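Dehydratase, IlvD/Edd family (Caulobacter crescentus, PDB 5OYN) catalyses the dehydration of D-xylonate to 2-dehydro-3-deoxy-D-arabinonate in D-xylose degradation, and dehydrates D-gluconate about equally well, using a [2Fe-2S] cluster and magnesium. Local coordinates at residues A[95-100]-A[109-114]; A[314-319]-A[382-387]; A[330-335]-A[376-381]. All blocks are in the same frame, centred on the assembly; numbering follows the deposited sequence.

Contact 1 lies beside the active site, and contacts 2 and 3 lie on the opposite side of the chain's centre. In contact 1 Phe100 touches the [2Fe-2S] cluster, and the side chain of Ile99 is about 9 Å from the magnesium ion. The centres of contacts 1 and 2 are about 34 Å apart and those of contacts 1 and 3 are about 32 Å apart. Contacts 2 and 3 are neighbours, with centres about 13 Å apart. Contact 3 is nested inside the loop that contact 2 closes. The two touch through a probable hydrogen bond, Ile318 O to Phe379 N at 2.6 Å, and by packing of Pro316 on Tyr381.

Contact 1 of 3, residues A[95-100]-A[109-114]; sequences PVHPIF and ALDRNL
Residues 95-100 leave the end of strand 90-95, and residues 109-114 lie on helix 109-125. The polar part of their contact is one weak hydrogen bond. His97 NE2 donates to Asp111 OD1 over 3.0 Å, with an N-H...O angle of 149°. The oxygen sits at the edge of the imidazole ring. Ring and carboxylate are turned 71° apart, so the two groups cross rather than lie flat together. His97 reaches the helix with its CG anti to the backbone N (chi1 -179°). The other carboxylate oxygen, Asp111 OD2, forms a salt bridge with Arg104, which is the stronger partner of this aspartate.

The second kind of interaction is CH-pi. Leu114 CD2 stands over one face of the His97 ring, 3.9 Å from its centroid. It comes from one turn further along the helix than Asp111.

The third is van der Waals contact: the tip of Ile99, CD1, lies 3.8 Å from the CB methylene of Asp111, and the two side chains run past each other in opposite directions. An alanine in place of His97 removes the ring, and with it the bond to Asp111 and the face that meets Leu114, and would probably loosen the loop against the helix.

This is the strand-to-helix connection of a parallel beta-alpha-beta unit, and it leads into the cofactor site. Phe100 belongs to the cluster pocket, and its backbone N is hydrogen-bonded to Tyr126 OH of the second subunit. With Asp111 placed between Arg104 and His97, its carboxylate is likely to stay ionised and would favour a proton on His97 NE2.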
loop_
_atom_site.group_PDB
_atom_site.type_symbol
_atom_site.label_atom_id
_atom_site.label_comp_id
_atom_site.label_asym_id
_atom_site.label_seq_id
_atom_site.Cartn_x
_atom_site.Cartn_y
_atom_site.Cartn_z
ATOM N N PRO A 95 -3.941 -14.589 -4.518
ATOM C CA PRO A 95 -4.630 -14.236 -5.759
ATOM C C PRO A 95 -5.190 -15.435 -6.495
ATOM O O PRO A 95 -4.908 -16.589 -6.141
ATOM C CB PRO A 95 -3.523 -13.564 -6.572
ATOM C CG PRO A 95 -2.279 -14.293 -6.157
ATOM C CD PRO A 95 -2.498 -14.806 -4.744
ATOM N N VAL A 96 -5.985 -15.155 -7.528
ATOM C CA VAL A 96 -6.492 -16.150 -8.452
ATOM C C VAL A 96 -6.187 -15.684 -9.870
ATOM O O VAL A 96 -5.695 -14.582 -10.091
ATOM C CB VAL A 96 -8.005 -16.407 -8.271
ATOM C CG1 VAL A 96 -8.252 -17.127 -6.966
ATOM C CG2 VAL A 96 -8.777 -15.101 -8.311
ATOM N N HIS A 97 -6.477 -16.547 -10.828
ATOM C CA HIS A 97 -6.357 -16.173 -12.224
ATOM C C HIS A 97 -7.192 -14.917 -12.478
ATOM O O HIS A 97 -8.349 -14.851 -12.038
ATOM C CB HIS A 97 -6.814 -17.341 -13.097
ATOM C CG HIS A 97 -6.709 -17.080 -14.563
ATOM N ND1 HIS A 97 -5.503 -16.886 -15.199
ATOM C CD2 HIS A 97 -7.664 -16.970 -15.517
ATOM C CE1 HIS A 97 -5.719 -16.672 -16.485
ATOM N NE2 HIS A 97 -7.021 -16.715 -16.703
ATOM N N PRO A 98 -6.634 -13.887 -13.110
ATOM C CA PRO A 98 -7.388 -12.646 -13.315
ATOM C C PRO A 98 -8.397 -12.778 -14.433
ATOM O O PRO A 98 -8.212 -13.534 -15.387
ATOM C CB PRO A 98 -6.299 -11.632 -13.687
ATOM C CG PRO A 98 -5.255 -12.444 -14.337
ATOM C CD PRO A 98 -5.234 -13.741 -13.542
ATOM N N ILE A 99 -9.484 -12.021 -14.302
ATOM C CA ILE A 99 -10.566 -12.038 -15.284
ATOM C C ILE A 99 -11.111 -10.623 -15.442
ATOM O O ILE A 99 -11.617 -10.032 -14.480
ATOM C CB ILE A 99 -11.709 -12.990 -14.897
ATOM C CG1 ILE A 99 -11.176 -14.390 -14.527
ATOM C CG2 ILE A 99 -12.739 -13.023 -16.024
ATOM C CD1 ILE A 99 -12.264 -15.456 -14.339
ATOM N N PHE A 100 -11.013 -10.085 -16.656
ATOM C CA PHE A 100 -11.511 -8.758 -17.006
ATOM C C PHE A 100 -12.315 -8.963 -18.281
ATOM O O PHE A 100 -11.737 -9.107 -19.362
ATOM C CB PHE A 100 -10.369 -7.765 -17.201
ATOM C CG PHE A 100 -10.803 -6.398 -17.674
ATOM C CD1 PHE A 100 -12.100 -5.937 -17.454
ATOM C CD2 PHE A 100 -9.899 -5.560 -18.330
ATOM C CE1 PHE A 100 -12.494 -4.685 -17.897
ATOM C CE2 PHE A 100 -10.289 -4.299 -18.777
ATOM C CZ PHE A 100 -11.595 -3.865 -18.561
ATOM N N ALA A 109 -15.274 -15.852 -21.056
ATOM C CA ALA A 109 -15.898 -17.116 -20.686
ATOM C C ALA A 109 -14.874 -18.235 -20.585
ATOM O O ALA A 109 -15.089 -19.206 -19.849
ATOM C CB ALA A 109 -16.987 -17.486 -21.694
ATOM N N LEU A 110 -13.756 -18.104 -21.296
ATOM C CA LEU A 110 -12.710 -19.111 -21.240
ATOM C C LEU A 110 -12.103 -19.224 -19.850
ATOM O O LEU A 110 -11.556 -20.273 -19.492
ATOM C CB LEU A 110 -11.619 -18.763 -22.247
ATOM C CG LEU A 110 -11.905 -19.213 -23.669
ATOM C CD1 LEU A 110 -10.793 -18.745 -24.587
ATOM C CD2 LEU A 110 -12.016 -20.714 -23.672
ATOM N N ASP A 111 -12.183 -18.163 -19.058
ATOM C CA ASP A 111 -11.367 -18.056 -17.860
ATOM C C ASP A 111 -12.063 -18.552 -16.606
ATOM O O ASP A 111 -11.380 -18.903 -15.637
ATOM C CB ASP A 111 -10.926 -16.605 -17.672
ATOM C CG ASP A 111 -9.795 -16.230 -18.612
ATOM O OD1 ASP A 111 -9.000 -17.139 -18.944
ATOM O OD2 ASP A 111 -9.701 -15.049 -19.025
ATOM N N ARG A 112 -13.398 -18.606 -16.602
ATOM C CA ARG A 112 -14.099 -18.988 -15.387
ATOM C C ARG A 112 -13.672 -20.370 -14.925
ATOM O O ARG A 112 -13.404 -20.584 -13.737
ATOM C CB ARG A 112 -15.599 -18.936 -15.612
ATOM C CG ARG A 112 -16.386 -19.140 -14.347
ATOM C CD ARG A 112 -17.801 -19.563 -14.662
ATOM N NE ARG A 112 -17.857 -20.999 -14.894
ATOM C CZ ARG A 112 -18.820 -21.613 -15.569
ATOM N NH1 ARG A 112 -19.824 -20.922 -16.086
ATOM N NH2 ARG A 112 -18.773 -22.925 -15.717
ATOM N N ASN A 113 -13.566 -21.314 -15.857
ATOM C CA ASN A 113 -13.193 -22.667 -15.474
ATOM C C ASN A 113 -11.714 -22.747 -15.113
ATOM O O ASN A 113 -11.340 -23.446 -14.163
ATOM C CB ASN A 113 -13.557 -23.641 -16.600
ATOM C CG ASN A 113 -15.074 -23.902 -16.693
ATOM O OD1 ASN A 113 -15.806 -23.777 -15.707
ATOM N ND2 ASN A 113 -15.538 -24.270 -17.880
ATOM N N LEU A 114 -10.865 -22.011 -15.842
ATOM C CA LEU A 114 -9.436 -21.975 -15.529
ATOM C C LEU A 114 -9.184 -21.371 -14.153
ATOM O O LEU A 114 -8.355 -21.868 -13.388
ATOM C CB LEU A 114 -8.684 -21.198 -16.609
ATOM C CG LEU A 114 -7.183 -20.977 -16.400
ATOM C CD1 LEU A 114 -6.440 -22.271 -16.149
ATOM C CD2 LEU A 114 -6.582 -20.238 -17.588
#

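Contact 2 of 3, residues A[314-319]-A[382-387]; sequences DIPLIV and HEPLAE
Two loops far apart in sequence lie against each other here, and their proline and leucine side chains set the shape of the join. One bump is the ring of Pro384. Its CG and CB press on Pro316, with Pro384 CG 3.5 Å from Pro316 CB, and the two rings cross obliquely. The same ring is bordered further along by Ile318, whose CG2 is 4.0 Å from Pro384 CB. Pro384 therefore fits into a shallow hollow made by Pro316, the carbonyl of Leu317 and the CG2 branch of Ile318. The ethyl arm of Ile318 starts from CG1, which stands between the backbone N and the carbonyl carbon, while CG2 is the branch beside Pro384.

Leu385 makes the next bump. Leu385 CD1 lies 3.7 Å from Val319 O. Leu385 CD1 is also 4.1 Å from Leu317 CD2, and the two leucine side chains cross obliquely. Leu317 sends CG anti to its backbone N (chi1 166°), which puts CD2 alongside Leu385. Beside them, Ala386 adds only a methyl group, near Leu317 CB.

Two backbone hydrogen bonds run through the middle, both at Leu317. Leu317 N donates to Ala386 O over 2.9 Å. Leu385 N donates to Leu317 O over 3.0 Å, nearly along the C=O axis. Neither segment is a regular strand, so this is loop-to-loop pairing. Helices 270-282 and 337-347 pack on the 314-319 loop through Ile315 and Ile318.

The join connects the N-terminal and C-terminal family regions away from the active site. Its chemistry is uncharged: both backbone polar groups of Leu317 are paired, and apolar side chains lie beside the bonds, which probably limits the access of water.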
loop_
_atom_site.group_PDB
_atom_site.type_symbol
_atom_site.label_atom_id
_atom_site.label_comp_id
_atom_site.label_asym_id
_atom_site.label_seq_id
_atom_site.Cartn_x
_atom_site.Cartn_y
_atom_site.Cartn_z
ATOM N N ASP A 314 -43.184 -16.292 -15.148
ATOM C CA ASP A 314 -44.275 -15.377 -14.831
ATOM C C ASP A 314 -43.985 -14.507 -13.611
ATOM O O ASP A 314 -44.927 -14.071 -12.931
ATOM C CB ASP A 314 -45.581 -16.148 -14.628
ATOM C CG ASP A 314 -45.546 -17.061 -13.406
ATOM O OD1 ASP A 314 -44.469 -17.198 -12.769
ATOM O OD2 ASP A 314 -46.608 -17.651 -13.089
ATOM N N ILE A 315 -42.713 -14.279 -13.306
ATOM C CA ILE A 315 -42.329 -13.269 -12.318
ATOM C C ILE A 315 -42.329 -11.902 -12.997
ATOM O O ILE A 315 -41.711 -11.750 -14.066
ATOM C CB ILE A 315 -40.957 -13.584 -11.738
ATOM C CG1 ILE A 315 -40.925 -15.005 -11.155
ATOM C CG2 ILE A 315 -40.574 -12.526 -10.703
ATOM C CD1 ILE A 315 -41.258 -15.095 -9.693
ATOM N N PRO A 316 -43.003 -10.897 -12.441
ATOM C CA PRO A 316 -42.938 -9.557 -13.036
ATOM C C PRO A 316 -41.591 -8.893 -12.763
ATOM O O PRO A 316 -40.866 -9.235 -11.821
ATOM C CB PRO A 316 -44.074 -8.799 -12.348
ATOM C CG PRO A 316 -44.252 -9.489 -11.023
ATOM C CD PRO A 316 -43.788 -10.930 -11.195
ATOM N N LEU A 317 -41.260 -7.933 -13.624
ATOM C CA LEU A 317 -40.049 -7.131 -13.490
ATOM C C LEU A 317 -40.314 -5.994 -12.516
ATOM O O LEU A 317 -41.216 -5.183 -12.745
ATOM C CB LEU A 317 -39.634 -6.578 -14.850
ATOM C CG LEU A 317 -38.591 -5.466 -14.811
ATOM C CD1 LEU A 317 -37.237 -6.023 -14.372
ATOM C CD2 LEU A 317 -38.493 -4.761 -16.155
ATOM N N ILE A 318 -39.538 -5.910 -11.435
ATOM C CA ILE A 318 -39.809 -4.905 -10.411
ATOM C C ILE A 318 -38.672 -3.919 -10.171
ATOM O O ILE A 318 -38.905 -2.910 -9.492
ATOM C CB ILE A 318 -40.242 -5.542 -9.076
ATOM C CG1 ILE A 318 -39.297 -6.663 -8.666
ATOM C CG2 ILE A 318 -41.678 -6.037 -9.175
ATOM C CD1 ILE A 318 -39.530 -7.103 -7.232
ATOM N N VAL A 319 -37.466 -4.118 -10.706
ATOM C CA VAL A 319 -36.390 -3.151 -10.491
ATOM C C VAL A 319 -36.241 -2.287 -11.735
ATOM O O VAL A 319 -36.141 -2.797 -12.856
ATOM C CB VAL A 319 -35.058 -3.825 -10.098
ATOM C CG1 VAL A 319 -35.293 -4.917 -9.075
ATOM C CG2 VAL A 319 -34.292 -4.345 -11.305
ATOM N N HIS A 382 -47.497 -6.347 -7.374
ATOM C CA HIS A 382 -48.790 -6.403 -8.046
ATOM C C HIS A 382 -49.001 -5.278 -9.041
ATOM O O HIS A 382 -49.754 -5.466 -10.001
ATOM C CB HIS A 382 -49.914 -6.436 -7.018
ATOM C CG HIS A 382 -50.060 -7.779 -6.377
ATOM N ND1 HIS A 382 -50.039 -8.948 -7.111
ATOM C CD2 HIS A 382 -50.160 -8.151 -5.078
ATOM C CE1 HIS A 382 -50.147 -9.980 -6.294
ATOM N NE2 HIS A 382 -50.224 -9.524 -5.055
ATOM N N GLU A 383 -48.348 -4.130 -8.863
ATOM C CA GLU A 383 -48.326 -3.065 -9.866
ATOM C C GLU A 383 -46.889 -2.911 -10.362
ATOM O O GLU A 383 -46.204 -1.930 -10.036
ATOM C CB GLU A 383 -48.869 -1.746 -9.312
ATOM C CG GLU A 383 -50.241 -1.791 -8.601
ATOM C CD GLU A 383 -51.303 -2.636 -9.334
ATOM O OE1 GLU A 383 -51.622 -3.751 -8.850
ATOM O OE2 GLU A 383 -51.805 -2.196 -10.400
ATOM N N PRO A 384 -46.396 -3.877 -11.152
ATOM C CA PRO A 384 -44.980 -3.867 -11.522
ATOM C C PRO A 384 -44.709 -3.097 -12.802
ATOM O O PRO A 384 -45.540 -2.316 -13.269
ATOM C CB PRO A 384 -44.677 -5.354 -11.698
ATOM C CG PRO A 384 -45.938 -5.880 -12.281
ATOM C CD PRO A 384 -47.077 -5.061 -11.701
ATOM N N LEU A 385 -43.533 -3.319 -13.378
ATOM C CA LEU A 385 -43.106 -2.588 -14.563
ATOM C C LEU A 385 -43.513 -3.284 -15.839
ATOM O O LEU A 385 -43.746 -2.620 -16.857
ATOM C CB LEU A 385 -41.585 -2.439 -14.572
ATOM C CG LEU A 385 -40.940 -1.211 -13.959
ATOM C CD1 LEU A 385 -39.461 -1.483 -13.921
ATOM C CD2 LEU A 385 -41.241 0.021 -14.796
ATOM N N ALA A 386 -43.556 -4.612 -15.794
ATOM C CA ALA A 386 -43.828 -5.494 -16.913
ATOM C C ALA A 386 -44.106 -6.864 -16.331
ATOM O O ALA A 386 -43.470 -7.257 -15.347
ATOM C CB ALA A 386 -42.649 -5.570 -17.892
ATOM N N GLU A 387 -45.066 -7.575 -16.919
ATOM C CA GLU A 387 -45.320 -8.930 -16.470
ATOM C C GLU A 387 -44.482 -9.913 -17.285
ATOM O O GLU A 387 -43.794 -9.538 -18.239
ATOM C CB GLU A 387 -46.812 -9.240 -16.544
ATOM C CG GLU A 387 -47.602 -8.541 -15.448
ATOM C CD GLU A 387 -49.087 -8.447 -15.760
ATOM O OE1 GLU A 387 -49.640 -9.415 -16.350
ATOM O OE2 GLU A 387 -49.701 -7.400 -15.418
#

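Contact 3 of 3, residues A[330-335]-A[376-381]; sequences ERFHRA and EVIFPY
The methyl group of Ala335 is the middle of the apolar centre. Ala335 CB is 3.8 Å from Val377 CB and 3.7 Å from Ile378 CD1. Ile378 CD1 also approaches the Phe332 ring obliquely, 3.8 Å from Phe332 CE1. Phe332 CG is anti to the backbone N (chi1 178°), which brings the ring round to Ile378. Val377 straddles the helix side with its two branches. Val377 CG1 lies 3.9 Å from Phe332 CA, and its CG2 turns to the arginine.

Here an irregular loop from the C-terminal family region packs along one side of helix 329-335, from the N-terminal family region. Helix 337-347 adds to the same core, with Val341 on Phe332 and Ala340 on Ile378.

Further out, Val377 CG2 lies 3.5 Å from Arg331 NH2. The Arg331 chain bends at chi2 and chi3, so its guanidinium comes obliquely beside the valine. Arg331 NH2 then donates to Glu376 OE1 over a long 3.3 Å, with an N-H...O angle of 165°. The oxygen lies in the guanidinium plane and offers its anti lone pair. Arg331 NH2 also forms a salt bridge with Asp374 OD2, its stronger partner, and Tyr327 makes a cation-pi contact with Arg331.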
loop_
_atom_site.group_PDB
_atom_site.type_symbol
_atom_site.label_atom_id
_atom_site.label_comp_id
_atom_site.label_asym_id
_atom_site.label_seq_id
_atom_site.Cartn_x
_atom_site.Cartn_y
_atom_site.Cartn_z
ATOM N N GLU A 330 -26.659 2.924 -8.272
ATOM C CA GLU A 330 -26.799 3.784 -7.105
ATOM C C GLU A 330 -28.244 3.859 -6.646
ATOM O O GLU A 330 -28.539 3.677 -5.462
ATOM C CB GLU A 330 -26.270 5.178 -7.409
ATOM C CG GLU A 330 -24.750 5.282 -7.433
ATOM C CD GLU A 330 -24.290 6.697 -7.209
ATOM O OE1 GLU A 330 -24.330 7.115 -6.034
ATOM O OE2 GLU A 330 -23.921 7.396 -8.190
ATOM N N ARG A 331 -29.167 4.146 -7.566
ATOM C CA ARG A 331 -30.572 4.234 -7.175
ATOM C C ARG A 331 -31.087 2.884 -6.673
ATOM O O ARG A 331 -31.855 2.820 -5.697
ATOM C CB ARG A 331 -31.411 4.743 -8.342
ATOM C CG ARG A 331 -31.237 6.231 -8.640
ATOM C CD ARG A 331 -31.705 7.118 -7.489
ATOM N NE ARG A 331 -33.124 6.989 -7.137
ATOM C CZ ARG A 331 -34.129 7.646 -7.729
ATOM N NH1 ARG A 331 -33.897 8.471 -8.739
ATOM N NH2 ARG A 331 -35.378 7.475 -7.310
ATOM N N PHE A 332 -30.642 1.792 -7.305
ATOM C CA PHE A 332 -31.079 0.475 -6.880
ATOM C C PHE A 332 -30.707 0.227 -5.423
ATOM O O PHE A 332 -31.554 -0.166 -4.609
ATOM C CB PHE A 332 -30.483 -0.593 -7.799
ATOM C CG PHE A 332 -30.839 -2.003 -7.392
ATOM C CD1 PHE A 332 -32.164 -2.355 -7.131
ATOM C CD2 PHE A 332 -29.851 -2.972 -7.255
ATOM C CE1 PHE A 332 -32.493 -3.633 -6.749
ATOM C CE2 PHE A 332 -30.173 -4.257 -6.871
ATOM C CZ PHE A 332 -31.493 -4.588 -6.614
ATOM N N HIS A 333 -29.449 0.495 -5.064
ATOM C CA HIS A 333 -29.006 0.193 -3.707
ATOM C C HIS A 333 -29.648 1.131 -2.684
ATOM O O HIS A 333 -29.959 0.717 -1.561
ATOM C CB HIS A 333 -27.476 0.253 -3.618
ATOM C CG HIS A 333 -26.974 0.275 -2.210
ATOM N ND1 HIS A 333 -26.671 1.446 -1.548
ATOM C CD2 HIS A 333 -26.800 -0.723 -1.312
ATOM C CE1 HIS A 333 -26.305 1.167 -0.310
ATOM N NE2 HIS A 333 -26.375 -0.142 -0.142
ATOM N N ARG A 334 -29.846 2.396 -3.040
ATOM C CA ARG A 334 -30.536 3.311 -2.135
ATOM C C ARG A 334 -31.990 2.905 -1.922
ATOM O O ARG A 334 -32.553 3.166 -0.852
ATOM C CB ARG A 334 -30.464 4.728 -2.693
ATOM C CG ARG A 334 -30.728 5.833 -1.702
ATOM C CD ARG A 334 -29.722 6.982 -1.927
ATOM N NE ARG A 334 -29.935 7.670 -3.198
ATOM C CZ ARG A 334 -28.970 7.928 -4.073
ATOM N NH1 ARG A 334 -27.728 7.551 -3.809
ATOM N NH2 ARG A 334 -29.251 8.550 -5.217
ATOM N N ALA A 335 -32.617 2.285 -2.933
ATOM C CA ALA A 335 -33.968 1.745 -2.801
ATOM C C ALA A 335 -34.035 0.487 -1.941
ATOM O O ALA A 335 -35.136 0.095 -1.536
ATOM C CB ALA A 335 -34.545 1.442 -4.180
ATOM N N GLU A 376 -40.143 4.362 -7.002
ATOM C CA GLU A 376 -39.760 4.744 -8.363
ATOM C C GLU A 376 -38.785 3.742 -8.967
ATOM O O GLU A 376 -38.612 3.699 -10.195
ATOM C CB GLU A 376 -39.109 6.139 -8.363
ATOM C CG GLU A 376 -39.943 7.303 -8.953
ATOM C CD GLU A 376 -39.361 8.720 -8.633
ATOM O OE1 GLU A 376 -38.142 8.855 -8.334
ATOM O OE2 GLU A 376 -40.137 9.708 -8.679
ATOM N N VAL A 377 -38.155 2.931 -8.125
ATOM C CA VAL A 377 -37.002 2.128 -8.500
ATOM C C VAL A 377 -37.299 0.647 -8.348
ATOM O O VAL A 377 -36.982 -0.160 -9.231
ATOM C CB VAL A 377 -35.752 2.522 -7.667
ATOM C CG1 VAL A 377 -34.519 1.765 -8.134
ATOM C CG2 VAL A 377 -35.546 4.012 -7.714
ATOM N N ILE A 378 -37.889 0.266 -7.223
ATOM C CA ILE A 378 -38.308 -1.107 -6.984
ATOM C C ILE A 378 -39.830 -1.105 -6.893
ATOM O O ILE A 378 -40.409 -0.679 -5.886
ATOM C CB ILE A 378 -37.660 -1.688 -5.732
ATOM C CG1 ILE A 378 -36.144 -1.729 -5.940
ATOM C CG2 ILE A 378 -38.249 -3.058 -5.448
ATOM C CD1 ILE A 378 -35.361 -2.134 -4.710
ATOM N N PHE A 379 -40.480 -1.574 -7.956
ATOM C CA PHE A 379 -41.931 -1.529 -8.052
ATOM C C PHE A 379 -42.585 -2.593 -7.179
ATOM O O PHE A 379 -41.973 -3.627 -6.865
ATOM C CB PHE A 379 -42.365 -1.703 -9.500
ATOM C CG PHE A 379 -42.269 -0.448 -10.306
ATOM C CD1 PHE A 379 -41.251 0.472 -10.068
ATOM C CD2 PHE A 379 -43.187 -0.179 -11.300
ATOM C CE1 PHE A 379 -41.156 1.637 -10.815
ATOM C CE2 PHE A 379 -43.104 0.975 -12.047
ATOM C CZ PHE A 379 -42.086 1.887 -11.803
ATOM N N PRO A 380 -43.831 -2.352 -6.755
ATOM C CA PRO A 380 -44.568 -3.388 -6.019
ATOM C C PRO A 380 -44.927 -4.536 -6.945
ATOM O O PRO A 380 -45.189 -4.341 -8.134
ATOM C CB PRO A 380 -45.811 -2.653 -5.502
ATOM C CG PRO A 380 -45.993 -1.514 -6.434
ATOM C CD PRO A 380 -44.633 -1.132 -6.949
ATOM N N TYR A 381 -44.884 -5.746 -6.390
ATOM C CA TYR A 381 -45.134 -6.957 -7.165
ATOM C C TYR A 381 -46.426 -6.868 -7.974
ATOM O O TYR A 381 -46.462 -7.260 -9.146
ATOM C CB TYR A 381 -45.183 -8.160 -6.224
ATOM C CG TYR A 381 -45.102 -9.502 -6.913
ATOM C CD1 TYR A 381 -46.204 -10.042 -7.570
ATOM C CD2 TYR A 381 -43.929 -10.243 -6.889
ATOM C CE1 TYR A 381 -46.132 -11.275 -8.195
ATOM C CE2 TYR A 381 -43.851 -11.473 -7.509
ATOM C CZ TYR A 381 -44.955 -11.985 -8.159
ATOM O OH TYR A 381 -44.872 -13.214 -8.773
#